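Local coordinates for Thiol:disulfide interchange protein DsbA (PDB 2ZNM) that probably acts as a periplasmic disulfide oxidoreductase of the DsbA type, exchanging dithiols and disulfides through a redox-active cysteine pair in a thioredoxin fold, at residues G22-L27 against K181-R186; F30-V35 against P89-A94; G48-S53 against T174-V179; A75-L80 against K121-A126; R147-P152 against K159-F164. All coordinates share one frame; numbering follows the deposited sequence.

Interaction 1. Residues G22-L27 against K181-R186; sequences GKIEVL and KVREER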
# COMPACT_ATOMS: atom_id res chain seq x y z
N GLY A 22 -11.63 8.69 -13.67
CA GLY A 22 -11.05 9.72 -14.53
C GLY A 22 -9.53 9.72 -14.56
O GLY A 22 -8.94 9.84 -15.63
N LYS A 23 -8.91 9.59 -13.38
CA LYS A 23 -7.46 9.40 -13.25
C LYS A 23 -7.09 7.92 -13.33
O LYS A 23 -7.95 7.04 -13.24
CB LYS A 23 -6.94 9.99 -11.93
CG LYS A 23 -7.03 11.50 -11.84
CD LYS A 23 -7.03 11.97 -10.39
CE LYS A 23 -7.98 13.14 -10.19
NZ LYS A 23 -7.74 13.78 -8.86
N ILE A 24 -5.80 7.66 -13.49
CA ILE A 24 -5.27 6.31 -13.62
C ILE A 24 -4.61 5.92 -12.31
O ILE A 24 -3.61 6.52 -11.89
CB ILE A 24 -4.27 6.19 -14.81
CG1 ILE A 24 -4.92 6.69 -16.11
CG2 ILE A 24 -3.79 4.76 -15.00
CD1 ILE A 24 -3.94 7.07 -17.20
N GLU A 25 -5.19 4.92 -11.65
CA GLU A 25 -4.66 4.43 -10.39
C GLU A 25 -3.42 3.59 -10.58
O GLU A 25 -3.31 2.79 -11.51
CB GLU A 25 -5.72 3.62 -9.66
CG GLU A 25 -5.33 3.11 -8.26
CD GLU A 25 -6.54 2.54 -7.53
OE1 GLU A 25 -7.31 3.35 -6.95
OE2 GLU A 25 -6.74 1.30 -7.56
N VAL A 26 -2.46 3.80 -9.68
CA VAL A 26 -1.35 2.88 -9.51
C VAL A 26 -1.44 2.40 -8.06
O VAL A 26 -1.17 3.14 -7.11
CB VAL A 26 0.01 3.54 -9.83
CG1 VAL A 26 1.15 2.55 -9.63
CG2 VAL A 26 0.00 4.05 -11.25
N LEU A 27 -1.90 1.17 -7.90
CA LEU A 27 -2.15 0.62 -6.59
C LEU A 27 -1.03 -0.32 -6.20
O LEU A 27 -0.67 -1.24 -6.96
CB LEU A 27 -3.51 -0.08 -6.57
CG LEU A 27 -3.89 -1.16 -5.55
CD1 LEU A 27 -4.01 -0.60 -4.15
CD2 LEU A 27 -5.22 -1.80 -6.00
N LYS A 181 -0.82 2.68 -21.56
CA LYS A 181 -1.72 1.67 -22.13
C LYS A 181 -3.17 1.92 -21.70
O LYS A 181 -4.08 1.93 -22.53
CB LYS A 181 -1.28 0.26 -21.72
CG LYS A 181 -2.08 -0.88 -22.36
CD LYS A 181 -1.51 -2.24 -21.95
CE LYS A 181 -2.40 -3.39 -22.41
NZ LYS A 181 -2.34 -3.63 -23.88
N VAL A 182 -3.37 2.14 -20.40
CA VAL A 182 -4.69 2.40 -19.82
C VAL A 182 -5.29 3.70 -20.37
O VAL A 182 -6.46 3.72 -20.78
CB VAL A 182 -4.63 2.40 -18.24
CG1 VAL A 182 -5.85 3.05 -17.62
CG2 VAL A 182 -4.46 0.98 -17.70
N ARG A 183 -4.49 4.76 -20.41
CA ARG A 183 -4.94 6.07 -20.89
C ARG A 183 -5.49 6.00 -22.31
O ARG A 183 -6.60 6.47 -22.57
CB ARG A 183 -3.79 7.08 -20.81
CG ARG A 183 -4.07 8.44 -21.44
CD ARG A 183 -3.01 9.46 -21.02
NE ARG A 183 -1.66 8.93 -21.17
CZ ARG A 183 -0.69 9.09 -20.27
NH1 ARG A 183 -0.92 9.74 -19.14
NH2 ARG A 183 0.52 8.58 -20.50
N GLU A 184 -4.71 5.41 -23.21
CA GLU A 184 -5.05 5.22 -24.61
C GLU A 184 -6.30 4.35 -24.76
O GLU A 184 -7.20 4.68 -25.54
CB GLU A 184 -3.84 4.65 -25.38
CG GLU A 184 -4.15 3.77 -26.59
CD GLU A 184 -4.38 4.54 -27.87
OE1 GLU A 184 -3.54 5.41 -28.22
OE2 GLU A 184 -5.40 4.27 -28.55
N GLU A 185 -6.38 3.26 -23.99
CA GLU A 185 -7.52 2.35 -24.10
C GLU A 185 -8.84 2.97 -23.62
O GLU A 185 -9.91 2.65 -24.14
CB GLU A 185 -7.22 0.98 -23.45
CG GLU A 185 -7.54 0.85 -21.97
CD GLU A 185 -7.21 -0.53 -21.39
OE1 GLU A 185 -7.61 -0.79 -20.24
OE2 GLU A 185 -6.55 -1.35 -22.08
N ARG A 186 -8.74 3.89 -22.65
CA ARG A 186 -9.89 4.64 -22.15
C ARG A 186 -10.18 5.91 -22.96
O ARG A 186 -10.38 7.00 -22.41
CB ARG A 186 -9.70 4.95 -20.66
CG ARG A 186 -10.29 3.88 -19.74
CD ARG A 186 -9.36 3.51 -18.59
NE ARG A 186 -9.20 4.59 -17.61
CZ ARG A 186 -8.92 4.40 -16.32
NH1 ARG A 186 -8.78 3.17 -15.82
NH2 ARG A 186 -8.78 5.45 -15.51

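Interaction 2. Residues F30-V35 against P89-A94; sequences FGYFCV and PAVFKA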
# COMPACT_ATOMS: atom_id res chain seq x y z
N PHE A 30 1.25 -3.77 -0.02
CA PHE A 30 2.50 -3.78 0.73
C PHE A 30 2.31 -4.40 2.12
O PHE A 30 1.18 -4.69 2.55
CB PHE A 30 3.02 -2.35 0.88
CG PHE A 30 2.35 -1.57 1.99
CD1 PHE A 30 1.09 -1.04 1.82
CD2 PHE A 30 2.98 -1.40 3.23
CE1 PHE A 30 0.47 -0.35 2.84
CE2 PHE A 30 2.36 -0.71 4.25
CZ PHE A 30 1.10 -0.18 4.05
N GLY A 31 3.42 -4.58 2.83
CA GLY A 31 3.41 -4.98 4.22
C GLY A 31 4.43 -4.17 4.98
O GLY A 31 5.45 -3.78 4.42
N TYR A 32 4.17 -3.92 6.26
CA TYR A 32 5.17 -3.29 7.14
C TYR A 32 6.35 -4.20 7.48
O TYR A 32 7.31 -3.78 8.15
CB TYR A 32 4.51 -2.79 8.42
CG TYR A 32 3.70 -1.53 8.24
CD1 TYR A 32 4.31 -0.32 7.89
CD2 TYR A 32 2.32 -1.54 8.45
CE1 TYR A 32 3.56 0.85 7.74
CE2 TYR A 32 1.56 -0.38 8.29
CZ TYR A 32 2.19 0.81 7.94
OH TYR A 32 1.45 1.95 7.79
N PHE A 33 6.28 -5.46 7.04
CA PHE A 33 7.38 -6.41 7.20
C PHE A 33 8.30 -6.40 5.97
O PHE A 33 9.22 -7.23 5.89
CB PHE A 33 6.82 -7.82 7.42
CG PHE A 33 5.70 -8.15 6.48
CD1 PHE A 33 5.96 -8.38 5.14
CD2 PHE A 33 4.39 -8.17 6.94
CE1 PHE A 33 4.92 -8.64 4.26
CE2 PHE A 33 3.37 -8.44 6.08
CZ PHE A 33 3.62 -8.67 4.74
N CYS A 34 8.02 -5.51 5.00
CA CYS A 34 8.90 -5.30 3.84
C CYS A 34 10.09 -4.48 4.31
O CYS A 34 9.91 -3.39 4.85
CB CYS A 34 8.17 -4.57 2.70
SG CYS A 34 6.72 -5.43 1.93
N VAL A 35 11.30 -5.00 4.14
CA VAL A 35 12.48 -4.37 4.73
C VAL A 35 13.15 -3.39 3.77
O VAL A 35 13.65 -3.76 2.70
CB VAL A 35 13.49 -5.40 5.33
CG1 VAL A 35 14.70 -4.68 5.97
CG2 VAL A 35 12.78 -6.27 6.36
N PRO A 89 7.71 5.70 8.92
CA PRO A 89 9.06 5.24 9.23
C PRO A 89 9.16 4.53 10.59
O PRO A 89 9.74 3.43 10.67
CB PRO A 89 9.90 6.54 9.20
CG PRO A 89 9.16 7.43 8.25
CD PRO A 89 7.70 7.13 8.54
N ALA A 90 8.59 5.16 11.62
CA ALA A 90 8.46 4.57 12.96
C ALA A 90 7.60 3.29 13.00
O ALA A 90 7.81 2.44 13.86
CB ALA A 90 7.92 5.61 13.95
N VAL A 91 6.64 3.15 12.09
CA VAL A 91 5.84 1.93 12.02
C VAL A 91 6.65 0.75 11.43
O VAL A 91 6.70 -0.33 12.02
CB VAL A 91 4.50 2.13 11.26
CG1 VAL A 91 3.72 0.82 11.20
CG2 VAL A 91 3.66 3.22 11.91
N PHE A 92 7.27 0.96 10.28
CA PHE A 92 8.19 -0.05 9.75
C PHE A 92 9.17 -0.54 10.82
O PHE A 92 9.36 -1.74 10.98
CB PHE A 92 8.97 0.50 8.55
CG PHE A 92 8.19 0.50 7.27
CD1 PHE A 92 8.08 -0.67 6.51
CD2 PHE A 92 7.59 1.66 6.80
CE1 PHE A 92 7.38 -0.67 5.32
CE2 PHE A 92 6.87 1.66 5.62
CZ PHE A 92 6.76 0.49 4.88
N LYS A 93 9.78 0.41 11.54
CA LYS A 93 10.87 0.10 12.46
C LYS A 93 10.39 -0.75 13.62
O LYS A 93 11.12 -1.61 14.11
CB LYS A 93 11.50 1.40 12.98
CG LYS A 93 12.65 1.19 13.97
CD LYS A 93 13.37 2.48 14.30
CE LYS A 93 13.89 2.47 15.71
NZ LYS A 93 14.91 3.56 15.90
N ALA A 94 9.18 -0.48 14.07
CA ALA A 94 8.57 -1.20 15.18
C ALA A 94 8.26 -2.64 14.73
O ALA A 94 8.51 -3.59 15.45
CB ALA A 94 7.32 -0.48 15.64

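Interaction 3. Residues G48-S53 against T174-V179; sequences GKALPS and TIKELV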
# COMPACT_ATOMS: atom_id res chain seq x y z
N GLY A 48 6.14 8.57 -7.36
CA GLY A 48 5.60 9.90 -7.07
C GLY A 48 6.15 10.98 -7.98
O GLY A 48 5.44 11.94 -8.30
N LYS A 49 7.41 10.85 -8.40
CA LYS A 49 8.02 11.84 -9.29
C LYS A 49 7.97 11.45 -10.76
O LYS A 49 7.88 12.32 -11.62
CB LYS A 49 9.45 12.16 -8.85
CG LYS A 49 9.61 12.55 -7.37
CD LYS A 49 9.17 13.98 -7.11
CE LYS A 49 9.62 14.48 -5.73
NZ LYS A 49 9.08 13.66 -4.60
N ALA A 50 8.03 10.15 -11.06
CA ALA A 50 8.19 9.67 -12.44
C ALA A 50 6.87 9.46 -13.18
O ALA A 50 6.82 9.50 -14.42
CB ALA A 50 9.02 8.40 -12.49
N LEU A 51 5.80 9.25 -12.41
CA LEU A 51 4.46 9.06 -12.96
C LEU A 51 3.99 10.30 -13.74
O LEU A 51 4.37 11.41 -13.38
CB LEU A 51 3.46 8.71 -11.85
CG LEU A 51 3.47 7.27 -11.31
CD1 LEU A 51 2.51 7.16 -10.14
CD2 LEU A 51 3.12 6.24 -12.38
N PRO A 52 3.18 10.12 -14.81
CA PRO A 52 2.57 11.28 -15.47
C PRO A 52 1.55 12.00 -14.59
O PRO A 52 1.12 11.46 -13.58
CB PRO A 52 1.89 10.67 -16.71
CG PRO A 52 1.69 9.24 -16.37
CD PRO A 52 2.83 8.85 -15.48
N SER A 53 1.16 13.21 -14.98
CA SER A 53 0.26 14.06 -14.19
C SER A 53 -1.14 13.48 -13.90
O SER A 53 -1.75 13.84 -12.89
CB SER A 53 0.11 15.43 -14.87
OG SER A 53 1.37 16.09 -14.97
N THR A 174 7.83 -0.45 -16.71
CA THR A 174 6.64 -1.26 -16.98
C THR A 174 5.38 -0.56 -16.49
O THR A 174 4.38 -0.48 -17.20
CB THR A 174 6.77 -2.68 -16.38
OG1 THR A 174 7.77 -3.41 -17.11
CG2 THR A 174 5.45 -3.45 -16.47
N ILE A 175 5.44 -0.02 -15.27
CA ILE A 175 4.34 0.75 -14.70
C ILE A 175 4.00 1.96 -15.58
O ILE A 175 2.83 2.18 -15.89
CB ILE A 175 4.62 1.18 -13.23
CG1 ILE A 175 4.70 -0.06 -12.33
CG2 ILE A 175 3.54 2.11 -12.70
CD1 ILE A 175 5.54 0.12 -11.05
N LYS A 176 5.02 2.70 -16.02
CA LYS A 176 4.80 3.89 -16.86
C LYS A 176 4.16 3.57 -18.21
O LYS A 176 3.25 4.29 -18.65
CB LYS A 176 6.07 4.72 -17.01
CG LYS A 176 6.25 5.73 -15.87
CD LYS A 176 7.55 6.50 -15.99
CE LYS A 176 7.52 7.48 -17.16
NZ LYS A 176 8.81 8.24 -17.31
N GLU A 177 4.61 2.48 -18.84
CA GLU A 177 4.03 1.98 -20.09
C GLU A 177 2.59 1.50 -19.92
O GLU A 177 1.77 1.67 -20.81
CB GLU A 177 4.89 0.85 -20.67
CG GLU A 177 6.13 1.31 -21.45
CD GLU A 177 6.81 0.17 -22.22
OE1 GLU A 177 6.98 -0.94 -21.65
OE2 GLU A 177 7.20 0.39 -23.39
N LEU A 178 2.29 0.91 -18.76
CA LEU A 178 0.95 0.45 -18.42
C LEU A 178 -0.04 1.59 -18.19
O LEU A 178 -1.21 1.47 -18.53
CB LEU A 178 0.99 -0.46 -17.18
CG LEU A 178 0.74 -1.97 -17.27
CD1 LEU A 178 1.01 -2.59 -18.63
CD2 LEU A 178 1.54 -2.71 -16.18
N VAL A 179 0.44 2.68 -17.61
CA VAL A 179 -0.36 3.89 -17.45
C VAL A 179 -0.69 4.48 -18.83
O VAL A 179 -1.81 4.96 -19.05
CB VAL A 179 0.35 4.93 -16.54
CG1 VAL A 179 -0.37 6.27 -16.56
CG2 VAL A 179 0.44 4.41 -15.11

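Interaction 4. Residues A75-L80 against K121-A126; sequences AAAVNL and KKLMRA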
# COMPACT_ATOMS: atom_id res chain seq x y z
N ALA A 75 -2.05 0.67 9.08
CA ALA A 75 -1.91 1.32 7.77
C ALA A 75 -3.08 2.23 7.49
O ALA A 75 -2.89 3.32 6.96
CB ALA A 75 -1.77 0.28 6.65
N ALA A 76 -4.29 1.80 7.83
CA ALA A 76 -5.46 2.63 7.61
C ALA A 76 -5.41 3.86 8.51
O ALA A 76 -5.72 4.94 8.06
CB ALA A 76 -6.75 1.85 7.83
N ALA A 77 -5.02 3.68 9.77
CA ALA A 77 -4.90 4.80 10.71
C ALA A 77 -3.94 5.89 10.21
O ALA A 77 -4.30 7.07 10.20
CB ALA A 77 -4.47 4.30 12.07
N VAL A 78 -2.75 5.48 9.78
CA VAL A 78 -1.71 6.36 9.25
C VAL A 78 -2.21 7.16 8.04
O VAL A 78 -2.12 8.40 8.02
CB VAL A 78 -0.45 5.55 8.87
CG1 VAL A 78 0.56 6.43 8.18
CG2 VAL A 78 0.19 4.89 10.12
N ASN A 79 -2.74 6.46 7.04
CA ASN A 79 -3.32 7.09 5.86
C ASN A 79 -4.41 8.08 6.23
O ASN A 79 -4.39 9.22 5.77
CB ASN A 79 -3.85 6.04 4.87
CG ASN A 79 -4.43 6.66 3.60
OD1 ASN A 79 -3.99 7.73 3.17
ND2 ASN A 79 -5.43 6.01 3.01
N LEU A 80 -5.35 7.64 7.07
CA LEU A 80 -6.51 8.48 7.40
C LEU A 80 -6.19 9.65 8.33
O LEU A 80 -6.88 10.66 8.29
CB LEU A 80 -7.65 7.63 7.98
CG LEU A 80 -8.29 6.62 7.03
CD1 LEU A 80 -9.39 5.91 7.76
CD2 LEU A 80 -8.81 7.25 5.72
N LYS A 121 -1.55 10.77 19.49
CA LYS A 121 -2.95 10.98 19.83
C LYS A 121 -3.81 11.13 18.58
O LYS A 121 -4.90 10.55 18.50
CB LYS A 121 -3.12 12.20 20.74
CG LYS A 121 -2.88 11.91 22.21
CD LYS A 121 -2.80 13.17 23.06
CE LYS A 121 -2.39 12.83 24.49
NZ LYS A 121 -1.90 14.00 25.28
N LYS A 122 -3.32 11.89 17.60
CA LYS A 122 -4.01 12.05 16.31
C LYS A 122 -4.09 10.74 15.53
O LYS A 122 -5.11 10.42 14.93
CB LYS A 122 -3.36 13.14 15.46
CG LYS A 122 -4.00 13.30 14.09
CD LYS A 122 -3.48 14.51 13.34
CE LYS A 122 -4.51 14.99 12.33
NZ LYS A 122 -5.79 15.46 12.97
N LEU A 123 -2.99 9.99 15.56
CA LEU A 123 -2.93 8.68 14.93
C LEU A 123 -3.93 7.70 15.54
O LEU A 123 -4.53 6.90 14.81
CB LEU A 123 -1.52 8.11 15.06
CG LEU A 123 -1.25 6.80 14.32
CD1 LEU A 123 -1.64 6.92 12.86
CD2 LEU A 123 0.21 6.39 14.47
N MSE A 124 -4.07 7.74 16.85
CA MSE A 124 -4.94 6.81 17.56
C MSE A 124 -6.42 7.17 17.44
O MSE A 124 -7.28 6.29 17.47
CB MSE A 124 -4.51 6.67 19.03
CG MSE A 124 -3.27 5.81 19.21
SE MSE A 124 -3.39 4.06 18.28
CE MSE A 124 -2.25 4.37 16.74
N ARG A 125 -6.70 8.46 17.27
CA ARG A 125 -8.04 8.96 16.96
C ARG A 125 -8.51 8.38 15.63
O ARG A 125 -9.65 7.95 15.51
CB ARG A 125 -8.00 10.49 16.89
CG ARG A 125 -9.02 11.20 17.75
CD ARG A 125 -8.41 12.42 18.44
NE ARG A 125 -7.76 13.34 17.50
CZ ARG A 125 -6.73 14.13 17.80
NH1 ARG A 125 -6.20 14.14 19.02
NH2 ARG A 125 -6.22 14.93 16.86
N ALA A 126 -7.63 8.35 14.63
CA ALA A 126 -7.93 7.74 13.34
C ALA A 126 -8.03 6.22 13.45
O ALA A 126 -8.79 5.58 12.72
CB ALA A 126 -6.88 8.12 12.31

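Interaction 5. Residues R147-P152 against K159-F164; sequences RIDSTP and KYRVIF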
# COMPACT_ATOMS: atom_id res chain seq x y z
N ARG A 147 -6.36 -12.38 -4.94
CA ARG A 147 -5.22 -13.30 -4.77
C ARG A 147 -3.86 -12.59 -4.69
O ARG A 147 -2.94 -12.91 -5.44
CB ARG A 147 -5.21 -14.39 -5.86
CG ARG A 147 -6.37 -15.43 -5.81
CD ARG A 147 -7.65 -14.90 -6.46
NE ARG A 147 -8.57 -15.96 -6.90
CZ ARG A 147 -9.45 -16.59 -6.12
NH1 ARG A 147 -9.57 -16.30 -4.83
NH2 ARG A 147 -10.23 -17.53 -6.65
N ILE A 148 -3.75 -11.61 -3.80
CA ILE A 148 -2.47 -10.93 -3.59
C ILE A 148 -1.64 -11.72 -2.58
O ILE A 148 -1.89 -11.69 -1.37
CB ILE A 148 -2.66 -9.45 -3.17
CG1 ILE A 148 -3.16 -8.62 -4.36
CG2 ILE A 148 -1.37 -8.84 -2.69
CD1 ILE A 148 -4.64 -8.46 -4.42
N ASP A 149 -0.66 -12.45 -3.10
CA ASP A 149 0.11 -13.40 -2.31
C ASP A 149 1.60 -13.05 -2.26
O ASP A 149 2.44 -13.89 -1.94
CB ASP A 149 -0.10 -14.83 -2.84
CG ASP A 149 0.34 -15.00 -4.29
OD1 ASP A 149 0.59 -13.97 -4.99
OD2 ASP A 149 0.43 -16.17 -4.74
N SER A 150 1.89 -11.78 -2.54
CA SER A 150 3.25 -11.33 -2.79
C SER A 150 3.33 -9.82 -2.56
O SER A 150 2.43 -9.08 -2.94
CB SER A 150 3.64 -11.70 -4.23
OG SER A 150 4.93 -11.25 -4.58
N THR A 151 4.39 -9.36 -1.91
CA THR A 151 4.60 -7.94 -1.68
C THR A 151 5.99 -7.53 -2.16
O THR A 151 6.95 -8.25 -1.91
CB THR A 151 4.40 -7.53 -0.19
OG1 THR A 151 5.17 -8.40 0.65
CG2 THR A 151 2.93 -7.63 0.23
N PRO A 152 6.10 -6.41 -2.88
CA PRO A 152 4.97 -5.58 -3.33
C PRO A 152 4.26 -6.17 -4.56
O PRO A 152 4.89 -6.87 -5.36
CB PRO A 152 5.63 -4.25 -3.68
CG PRO A 152 6.99 -4.65 -4.19
CD PRO A 152 7.39 -5.88 -3.36
N LYS A 159 -6.57 -3.00 -13.59
CA LYS A 159 -6.67 -4.07 -14.58
C LYS A 159 -5.41 -4.90 -14.76
O LYS A 159 -5.49 -6.10 -15.03
CB LYS A 159 -7.05 -3.50 -15.95
CG LYS A 159 -8.53 -3.27 -16.18
CD LYS A 159 -8.78 -2.87 -17.63
CE LYS A 159 -10.21 -3.20 -18.04
NZ LYS A 159 -10.47 -2.91 -19.49
N TYR A 160 -4.26 -4.25 -14.63
CA TYR A 160 -3.01 -4.88 -15.04
C TYR A 160 -2.02 -4.97 -13.89
O TYR A 160 -1.70 -3.97 -13.25
CB TYR A 160 -2.38 -4.16 -16.24
CG TYR A 160 -3.26 -4.09 -17.45
CD1 TYR A 160 -3.48 -5.22 -18.24
CD2 TYR A 160 -3.88 -2.90 -17.81
CE1 TYR A 160 -4.29 -5.16 -19.37
CE2 TYR A 160 -4.70 -2.83 -18.95
CZ TYR A 160 -4.90 -3.97 -19.72
OH TYR A 160 -5.70 -3.92 -20.83
N ARG A 161 -1.56 -6.20 -13.67
CA ARG A 161 -0.69 -6.54 -12.55
C ARG A 161 0.72 -6.64 -13.09
O ARG A 161 0.98 -7.38 -14.04
CB ARG A 161 -1.13 -7.89 -11.98
CG ARG A 161 -0.40 -8.38 -10.74
CD ARG A 161 -0.98 -9.74 -10.40
NE ARG A 161 -0.88 -10.07 -8.98
CZ ARG A 161 -1.79 -10.79 -8.32
NH1 ARG A 161 -2.88 -11.22 -8.93
NH2 ARG A 161 -1.62 -11.04 -7.03
N VAL A 162 1.63 -5.88 -12.49
CA VAL A 162 3.02 -5.87 -12.91
C VAL A 162 3.68 -7.22 -12.64
O VAL A 162 3.44 -7.84 -11.60
CB VAL A 162 3.81 -4.74 -12.20
CG1 VAL A 162 5.30 -4.84 -12.51
CG2 VAL A 162 3.27 -3.38 -12.61
N ILE A 163 4.50 -7.67 -13.58
CA ILE A 163 5.46 -8.74 -13.34
C ILE A 163 6.84 -8.12 -13.21
O ILE A 163 7.33 -7.48 -14.14
CB ILE A 163 5.47 -9.80 -14.49
CG1 ILE A 163 4.08 -10.43 -14.65
CG2 ILE A 163 6.55 -10.86 -14.22
CD1 ILE A 163 3.99 -11.43 -15.80
N PHE A 164 7.47 -8.29 -12.05
CA PHE A 164 8.80 -7.71 -11.82
C PHE A 164 9.89 -8.65 -12.34
O PHE A 164 10.62 -9.28 -11.57
CB PHE A 164 9.00 -7.38 -10.34
CG PHE A 164 8.12 -6.27 -9.83
CD1 PHE A 164 8.47 -4.94 -10.01
CD2 PHE A 164 6.94 -6.56 -9.15
CE1 PHE A 164 7.65 -3.91 -9.54
CE2 PHE A 164 6.12 -5.53 -8.66
CZ PHE A 164 6.48 -4.21 -8.86

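Interaction 1. Residues G22-L27 against K181-R186
Ile24 packing on Val182 and Arg183, with Arg186 reaching back to the carbonyl of Lys23, joins the start of strand 24-30 to the last turn of helix 167-185, the final helix of the thioredoxin fold. The centre is apolar. Ile24 CG2 rests 3.7 Å from Val182 CG1, the two side chains running antiparallel past one another. A chi2 of 160° carries Ile24 CD1 to 3.6 Å from Arg183 CB, where the isoleucine lies roughly perpendicular to the arginine stem. The charged end of Arg183 leaves this patch, and its NH1 forms a salt bridge with Asp54. Arg186, just past the helix end, has a chain bent about CB-CG and CG-CD that carries the guanidinium across to the strand. Its NH2 donates to Lys23 O over 2.9 Å, but the N-H...O angle of 121° makes the bond weak. Lys23 O lies near the guanidinium plane, at the edge of the group, while Val182 CG1 sits 3.2 Å above that plane toward its rim. On the strand, backbone bonds tie Ile24 to Asp54 and Tyr56. The contact thus pairs buried isoleucine-valine packing at its centre with a weak, poorly directed arginine-carbonyl bond at its exposed margin, where Lys23 O is also held by Gln18 NE2.

Interaction 2. Residues F30-V35 against P89-A94
Tyr32 and Phe92 each carry CG anti to the carbonyl carbon, at chi1 -75° and -79°, and Val91 holds CG1 anti to its backbone N; these torsions set the two ring stems and the valine methyl where the active-site loop faces helix 84-97. Val91 CG1 lies over the centre of the Tyr32 ring, 3.4 Å from its centroid, a CH-pi contact. Phe30 CE2 stands over the centre of the opposite face, 3.9 Å above the plane. Tyr32 in turn directs its CD1 edge at the face of Phe92 in a T-shaped pair, centroids 5.0 Å apart and planes at 71°. Phe92 CD1 also meets the backbone, 3.6 Å from Tyr32 O and 3.7 Å from Cys34 O. A type I turn from Gly31 to Cys34 shapes the loop, and Gly31 N makes a weak hydrogen bond to Cys34 SG. Cys34 and Cys37 are the CXXC pair of the thioredoxin fold, their predicted redox-active disulfide not formed here. Covered on both faces and bonded through OH to Asn88 OD1, the Tyr32 ring is restricted in rotation; aromatic packing seats the loop carrying Cys34 on the helix, with Cys34 O bonded by Tyr96 of the same helix.

Interaction 3. Residues G48-S53 against T174-V179
Lys176 lays its aliphatic chain against the carbonyl of Ala50, where helix 42-50 ends beside helix 167-185 in the thioredoxin fold. From CB the chain runs out to CG, which first nears Ala50 O, at 4.1 Å. CD closes to 3.5 Å from that oxygen and lies 4.2 Å from Ala50 CB. The bend at chi3 (70°) turns CE so that it too stays 3.5 Å from Ala50 O, and NZ finishes 3.7 Å from it, at the exposed margin of the contact. Deeper in, Leu51 CD2 touches two residues one helical turn apart: CG2 of Ile175 and CG2 of Val179, each at 4.2 Å. Leu51, Ile175 and Val179 all rest on Val26 of strand 24-30, so the loop after helix 42-50 and the last helix meet above the same strand residue. Beyond Leu51, the Pro52 ring and Val179 meet tip to tip, CG of Pro52 3.6 Å from CG1 of Val179.

Interaction 4. Residues A75-L80 against K121-A126
Ala77 and Ala126 bring helices 69-81 and 120-127 close together, their CA atoms 5.0 Å apart. Ala126 CB presses on the backbone of the first helix, 3.5 Å from Ala77 O, and further along it faces Leu80 CB at 4.4 Å. In return Ala77 CB fits against Leu123, 3.8 Å from its carbonyl O and 3.9 Å from CD1. Leu123 has CG anti to the backbone N (chi1 -174°), and chi2 of 53° turns CD1 inward over the Ala77-Val78 peptide. There CD1 lies 3.6 Å from Val78 N and 3.9 Å from Val78 CG2. With alanine at the crossing, the axes of the two short segments come within 8.1 Å, at a steep 116° between their N-to-C directions. Both helices belong to the helical domain inserted into the thioredoxin fold of DsbA-like proteins, between strands 55-61 and 153-156. In the next shell, Ser81 OG bonds to both Ala77 O and Val78 O near the end of helix 69-81, and its side chain also touches Leu123 and Ala126. Leu123 also touches Leu83 and Phe118, while Ser129 OG bonds to Ala126 O. Ala76, on a different side of its helix, packs on Ala132, Ala135 and Met139 of helix 130-145.

Interaction 5. Residues R147-P152 against K159-F164
Arg161 NH2 donates to Arg147 O over 2.8 Å in a fairly straight bond, with an N-H...O angle of 157°. The oxygen lies near the guanidinium plane, at its edge, yet the nitrogen stands 43° above the plane of the carbonyl. Arg161 gets there from strand 160-162 with CG anti to the backbone N (chi1 -176°) and the chain extended as far as NE. Its NH1 makes a weak hydrogen bond to Tyr146 O, so both ends of the guanidinium reach carbonyls where helix 130-145 ends. Arg147, at positive phi, is the C-prime residue of the Schellman motif closing that helix; the positive charge of Arg161 beside this C-terminus would suit the helix dipole. Asp149 OD1 is 4.2 Å from Arg161 NH2, well out of the guanidinium plane. The loop then runs to the cis-proline of the thioredoxin fold, Pro152, whose preceding residue Thr151 packs on Cys34 in the active-site loop. Beside the arginine bond Ile148 packs, its CA 3.5 Å and its CG1 3.9 Å from Arg161 NH2. At the far end Phe164 brings CE2 to 3.8 Å from Pro152 O, and Val162 CG1 lies over the centre of the Phe164 ring, 3.7 Å above its plane.

Interactions 2 and 4 are the buried contacts, interactions 1 and 3 are partly buried, and interaction 5 lies at the surface. Interactions 1 and 3 share helix 167-185 and touch through Val26 and Val179, both relying on aliphatic packing edged by long basic side chains. Interactions 2 and 4 meet where Tyr32 rests on Ala75 and Val78, so the aromatic seat of the active-site loop adjoins the alanine-lined crossing of the helical insertion. Interaction 5 is more polar, with an arginine on backbone carbonyls; it reaches interaction 2 through Thr151 against Cys34, and interaction 1 through Tyr160 and Glu185. Interactions 1 and 2, centres about 29 Å apart, lie on opposite sides of the chain's centre.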